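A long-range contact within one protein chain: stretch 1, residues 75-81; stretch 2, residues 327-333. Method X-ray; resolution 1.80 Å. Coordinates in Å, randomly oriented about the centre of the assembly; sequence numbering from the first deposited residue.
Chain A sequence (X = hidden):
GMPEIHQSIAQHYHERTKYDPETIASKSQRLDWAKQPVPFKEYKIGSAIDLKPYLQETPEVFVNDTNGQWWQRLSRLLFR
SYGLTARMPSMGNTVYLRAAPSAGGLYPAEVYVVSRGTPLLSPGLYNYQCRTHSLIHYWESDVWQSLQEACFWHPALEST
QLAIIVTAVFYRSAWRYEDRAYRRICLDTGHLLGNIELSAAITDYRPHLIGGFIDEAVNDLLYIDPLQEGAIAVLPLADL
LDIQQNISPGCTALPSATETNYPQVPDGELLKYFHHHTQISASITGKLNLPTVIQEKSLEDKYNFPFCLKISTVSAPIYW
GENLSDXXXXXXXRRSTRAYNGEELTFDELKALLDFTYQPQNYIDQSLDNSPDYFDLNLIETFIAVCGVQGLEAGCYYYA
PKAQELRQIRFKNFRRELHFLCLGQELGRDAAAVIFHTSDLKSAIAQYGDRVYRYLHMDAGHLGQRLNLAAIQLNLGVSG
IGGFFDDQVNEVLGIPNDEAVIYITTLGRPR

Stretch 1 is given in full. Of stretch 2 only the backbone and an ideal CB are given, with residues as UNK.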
ATOM      1  N   SER A  75      -6.253 -15.337  13.061  1.00 16.26           N
ATOM      2  CA  SER A  75      -6.537 -14.209  13.964  1.00 16.73           C
ATOM      3  C   SER A  75      -5.368 -13.224  13.970  1.00 15.62           C
ATOM      4  O   SER A  75      -5.534 -12.002  13.821  1.00 15.21           O
ATOM      5  CB  SER A  75      -6.822 -14.741  15.373  1.00 17.90           C
ATOM      6  OG  SER A  75      -7.033 -13.686  16.296  1.00 16.51           O
ATOM      7  N   ARG A  76      -4.172 -13.757  14.122  1.00 14.55           N
ATOM      8  CA  ARG A  76      -2.964 -12.933  14.127  1.00 19.08           C
ATOM      9  C   ARG A  76      -2.672 -12.279  12.784  1.00 17.37           C
ATOM     10  O   ARG A  76      -2.278 -11.097  12.731  1.00 16.31           O
ATOM     11  CB  ARG A  76      -1.773 -13.773  14.610  1.00 19.55           C
ATOM     12  CG  ARG A  76      -0.445 -13.035  14.786  1.00 30.31           C
ATOM     13  CD  ARG A  76       0.677 -14.006  15.210  1.00 33.68           C
ATOM     14  NE  ARG A  76       0.268 -14.818  16.354  1.00 44.33           N
ATOM     15  CZ  ARG A  76       0.425 -14.479  17.634  1.00 52.27           C
ATOM     16  NH1 ARG A  76       1.007 -13.322  17.971  1.00 45.42           N
ATOM     17  NH2 ARG A  76      -0.005 -15.316  18.590  1.00 51.55           N
ATOM     18  N   LEU A  77      -2.863 -13.027  11.688  1.00 16.19           N
ATOM     19  CA  LEU A  77      -2.654 -12.496  10.359  1.00 16.65           C
ATOM     20  C   LEU A  77      -3.549 -11.271  10.142  1.00 16.53           C
ATOM     21  O   LEU A  77      -3.083 -10.202   9.735  1.00 17.07           O
ATOM     22  CB  LEU A  77      -2.911 -13.578   9.290  1.00 16.91           C
ATOM     23  CG  LEU A  77      -2.551 -13.213   7.840  1.00 21.04           C
ATOM     24  CD1 LEU A  77      -2.301 -14.505   7.017  1.00 21.69           C
ATOM     25  CD2 LEU A  77      -3.641 -12.342   7.220  1.00 20.19           C
ATOM     26  N   LEU A  78      -4.812 -11.392  10.526  1.00 15.64           N
ATOM     27  CA  LEU A  78      -5.758 -10.300  10.301  1.00 15.63           C
ATOM     28  C   LEU A  78      -5.478  -9.130  11.227  1.00 14.79           C
ATOM     29  O   LEU A  78      -5.490  -7.963  10.801  1.00 16.71           O
ATOM     30  CB  LEU A  78      -7.180 -10.788  10.410  1.00 16.27           C
ATOM     31  CG  LEU A  78      -7.712 -11.689   9.273  1.00 18.72           C
ATOM     32  CD1 LEU A  78      -9.029 -12.380   9.682  1.00 18.16           C
ATOM     33  CD2 LEU A  78      -7.870 -10.834   8.013  1.00 18.40           C
ATOM     34  N   PHE A  79      -5.189  -9.436  12.484  1.00 16.43           N
ATOM     35  CA  PHE A  79      -4.961  -8.370  13.471  1.00 16.45           C
ATOM     36  C   PHE A  79      -3.729  -7.523  13.171  1.00 17.98           C
ATOM     37  O   PHE A  79      -3.740  -6.291  13.313  1.00 16.41           O
ATOM     38  CB  PHE A  79      -4.891  -8.935  14.879  1.00 17.45           C
ATOM     39  CG  PHE A  79      -4.875  -7.865  15.911  1.00 18.67           C
ATOM     40  CD1 PHE A  79      -6.031  -7.098  16.131  1.00 17.23           C
ATOM     41  CD2 PHE A  79      -3.711  -7.548  16.588  1.00 27.53           C
ATOM     42  CE1 PHE A  79      -6.028  -6.064  17.037  1.00 23.08           C
ATOM     43  CE2 PHE A  79      -3.702  -6.509  17.516  1.00 33.25           C
ATOM     44  CZ  PHE A  79      -4.860  -5.764  17.727  1.00 22.97           C
ATOM     45  N   ARG A  80      -2.647  -8.178  12.767  1.00 16.42           N
ATOM     46  CA  ARG A  80      -1.416  -7.472  12.477  1.00 17.31           C
ATOM     47  C   ARG A  80      -1.572  -6.728  11.150  1.00 19.64           C
ATOM     48  O   ARG A  80      -0.854  -5.776  10.904  1.00 20.78           O
ATOM     49  CB  ARG A  80      -0.234  -8.435  12.407  1.00 18.89           C
ATOM     50  CG  ARG A  80       0.139  -9.154  13.728  1.00 22.86           C
ATOM     51  CD  ARG A  80       1.048  -8.322  14.593  1.00 40.31           C
ATOM     52  NE  ARG A  80       1.284  -8.957  15.899  1.00 41.65           N
ATOM     53  CZ  ARG A  80       0.785  -8.551  17.076  1.00 45.85           C
ATOM     54  NH1 ARG A  80       0.006  -7.476  17.195  1.00 44.49           N
ATOM     55  NH2 ARG A  80       1.100  -9.231  18.178  1.00 45.52           N
ATOM     56  N   SER A  81      -2.502  -7.163  10.294  1.00 16.93           N
ATOM     57  CA  SER A  81      -2.725  -6.513   8.999  1.00 18.41           C
ATOM     58  C   SER A  81      -3.589  -5.243   9.088  1.00 18.08           C
ATOM     59  O   SER A  81      -3.264  -4.233   8.471  1.00 16.68           O
ATOM     60  CB  SER A  81      -3.393  -7.456   7.992  1.00 22.29           C
ATOM     61  OG  SER A  81      -2.515  -8.498   7.621  1.00 21.96           O
ATOM     62  N   UNK A 327       9.329  -7.522  14.938  1.00 16.77           N
ATOM     63  CA  UNK A 327       8.506  -7.128  13.802  1.00 17.64           C
ATOM     64  C   UNK A 327       7.062  -7.059  14.304  1.00 18.41           C
ATOM     65  O   UNK A 327       6.349  -6.102  14.012  1.00 18.78           O
ATOM     66  CB  UNK A 327       8.653  -8.102  12.631  1.00 17.64           C
ATOM     67  N   UNK A 328       6.637  -8.052  15.091  1.00 19.27           N
ATOM     68  CA  UNK A 328       5.287  -8.004  15.684  1.00 18.62           C
ATOM     69  C   UNK A 328       5.051  -6.789  16.562  1.00 18.62           C
ATOM     70  O   UNK A 328       4.040  -6.090  16.418  1.00 18.26           O
ATOM     71  CB  UNK A 328       5.038  -9.267  16.511  1.00 18.62           C
ATOM     72  N   UNK A 329       5.991  -6.521  17.447  1.00 19.06           N
ATOM     73  CA  UNK A 329       5.875  -5.390  18.355  1.00 17.94           C
ATOM     74  C   UNK A 329       5.833  -4.071  17.561  1.00 17.67           C
ATOM     75  O   UNK A 329       4.996  -3.199  17.820  1.00 18.17           O
ATOM     76  CB  UNK A 329       7.038  -5.385  19.349  1.00 17.94           C
ATOM     77  N   UNK A 330       6.713  -3.958  16.581  1.00 17.98           N
ATOM     78  CA  UNK A 330       6.775  -2.787  15.729  1.00 18.70           C
ATOM     79  C   UNK A 330       5.472  -2.578  14.935  1.00 16.42           C
ATOM     80  O   UNK A 330       4.954  -1.460  14.893  1.00 16.91           O
ATOM     81  CB  UNK A 330       7.961  -2.911  14.771  1.00 18.70           C
ATOM     82  N   UNK A 331       4.915  -3.651  14.387  1.00 16.34           N
ATOM     83  CA  UNK A 331       3.670  -3.552  13.652  1.00 16.58           C
ATOM     84  C   UNK A 331       2.561  -3.088  14.572  1.00 18.82           C
ATOM     85  O   UNK A 331       1.718  -2.276  14.195  1.00 19.33           O
ATOM     86  CB  UNK A 331       3.310  -4.892  13.008  1.00 16.58           C
ATOM     87  N   UNK A 332       2.583  -3.559  15.813  1.00 18.56           N
ATOM     88  CA  UNK A 332       1.544  -3.160  16.737  1.00 20.41           C
ATOM     89  C   UNK A 332       1.655  -1.699  17.191  1.00 18.83           C
ATOM     90  O   UNK A 332       0.637  -1.020  17.312  1.00 17.65           O
ATOM     91  CB  UNK A 332       1.576  -4.081  17.958  1.00 20.41           C
ATOM     92  N   UNK A 333       2.874  -1.209  17.416  1.00 18.57           N
ATOM     93  CA  UNK A 333       3.091   0.143  17.966  1.00 19.90           C
ATOM     94  C   UNK A 333       3.230   1.248  16.927  1.00 17.17           C
ATOM     95  O   UNK A 333       3.205   2.435  17.266  1.00 18.88           O
ATOM     96  CB  UNK A 333       4.350   0.137  18.836  1.00 19.90           C
TER

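Both stretches are helical, their axes coming within 10.1 Å of each other and their N-to-C directions differing by 47°. On stretch 1, Arg76 and Arg80 lie one helical turn apart and send their guanidinium groups in the same general direction, so the visible surface offers positive charge, with the ring of Phe79 beside it.

Position 327 has helical backbone angles, and its ideal CB finds nothing of stretch 1 within 5.5 Å. The contact therefore sets little constraint beyond compatibility with a helix, and many residues would serve. It is Leu327, which makes no contact here.

Position 328 is the most telling. Its CA-to-CB bond points sideways, yet the ideal CB lies 3.8 Å from Arg80 NE, and the NH1 of Arg76 is within reach of a longer side chain. Two positive groups and several N-H donors call for an acceptor, preferably a charged one. Glutamate has both the charge and the length; aspartate is shorter, and glutamine could accept hydrogen bonds without balancing the charge. The residue is Glu328, with chi1 m and chi2 t. Its OE1 accepts a hydrogen bond from Arg80 NE at 2.9 Å and another from Arg80 NH2 at 3.2 Å, while Arg76 NH1 donates to the same OE1 at 3.1 Å. Salt bridges thus join one carboxylate oxygen to both arginines, and that oxygen sits at the edge of the Arg76 guanidinium, near its plane, where N-H groups point. The backbone O of Glu328 lies over one face of the Arg80 guanidinium.

At 329 the CA-to-CB bond points away from stretch 1, and at 330 the ideal CB again has no close neighbour there. Neither position can be predicted from this contact. They are Ile329 and Thr330, and neither touches stretch 1.

Position 331 points toward stretch 1. Its CA is 6.5 Å from the CA of Arg80, and its ideal CB is 4.4 Å from Arg80 CD. Here the neighbouring surface is largely the aliphatic part of Arg80, so a flexible apolar side chain such as methionine or leucine fits well. The residue is Met331, present as selenomethionine. With chi1 m, chi2 t and chi3 p, the chain turns toward the backbone of Arg80, away from the guanidinium, and its CE lies 3.5 Å from Arg80 O and 4.3 Å from Arg80 CB, a packing contact.

Position 332 points sideways, its ideal CB 3.8 Å from Arg80 NH1, with Phe79 farther along. A second positive charge would be poorly placed so close to the guanidinium, whereas a neutral polar or aromatic side chain could pack against both neighbours. It is His332, whose ND1 comes within 3.9 Å of Phe79 CE2. A water supplements this contact: its O accepts from Arg80 NH1 at 2.9 Å and makes a weak hydrogen bond with His332 ND1 at 3.3 Å.

Position 333 is beyond reach of stretch 1, so its side chain is unconstrained by the contact; Lys333 occupies it.

Stretch 2, residues 327-333: LEITMHK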
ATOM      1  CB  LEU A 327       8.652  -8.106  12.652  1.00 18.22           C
ATOM      2  CG  LEU A 327       7.759  -7.785  11.440  1.00 17.83           C
ATOM      3  CD1 LEU A 327       7.933  -6.346  10.875  1.00 20.13           C
ATOM      4  CD2 LEU A 327       7.977  -8.866  10.378  1.00 17.44           C
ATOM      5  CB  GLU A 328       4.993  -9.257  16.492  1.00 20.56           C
ATOM      6  CG  GLU A 328       4.925 -10.474  15.644  1.00 24.97           C
ATOM      7  CD  GLU A 328       4.021 -11.560  16.234  1.00 34.29           C
ATOM      8  OE1 GLU A 328       2.773 -11.353  16.429  1.00 33.06           O
ATOM      9  OE2 GLU A 328       4.580 -12.646  16.464  1.00 30.79           O
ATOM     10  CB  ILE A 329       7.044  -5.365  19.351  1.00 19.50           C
ATOM     11  CG1 ILE A 329       6.936  -6.555  20.323  1.00 20.09           C
ATOM     12  CG2 ILE A 329       7.065  -4.047  20.115  1.00 18.87           C
ATOM     13  CD1 ILE A 329       8.208  -6.758  21.179  1.00 20.96           C
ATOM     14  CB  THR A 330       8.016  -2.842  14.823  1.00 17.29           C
ATOM     15  OG1 THR A 330       9.190  -2.613  15.638  1.00 18.06           O
ATOM     16  CG2 THR A 330       7.922  -1.817  13.730  1.00 17.56           C
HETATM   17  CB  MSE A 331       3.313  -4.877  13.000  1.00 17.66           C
HETATM   18  CG  MSE A 331       4.258  -5.219  11.869  1.00 18.69           C
HETATM   19 SE   MSE A 331       3.791  -6.868  10.964  0.75 17.20          SE
HETATM   20  CE  MSE A 331       2.382  -6.182   9.773  1.00 18.06           C
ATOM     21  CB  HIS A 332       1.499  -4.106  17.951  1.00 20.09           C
ATOM     22  CG  HIS A 332       0.402  -3.773  18.910  1.00 27.84           C
ATOM     23  ND1 HIS A 332      -0.926  -4.039  18.640  1.00 32.59           N
ATOM     24  CD2 HIS A 332       0.431  -3.187  20.130  1.00 35.02           C
ATOM     25  CE1 HIS A 332      -1.667  -3.619  19.651  1.00 32.17           C
ATOM     26  NE2 HIS A 332      -0.869  -3.093  20.564  1.00 36.46           N
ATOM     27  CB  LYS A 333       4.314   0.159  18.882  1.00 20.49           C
ATOM     28  CG  LYS A 333       5.639   0.112  18.200  1.00 26.71           C
ATOM     29  CD  LYS A 333       6.770   0.090  19.246  1.00 30.13           C
ATOM     30  CE  LYS A 333       8.152   0.036  18.588  1.00 36.11           C
ATOM     31  NZ  LYS A 333       9.249  -0.039  19.614  1.00 40.63           N
TER
HETATM   32  O   HOH W   1      -1.374  -5.443  15.656  1.00 31.47           O
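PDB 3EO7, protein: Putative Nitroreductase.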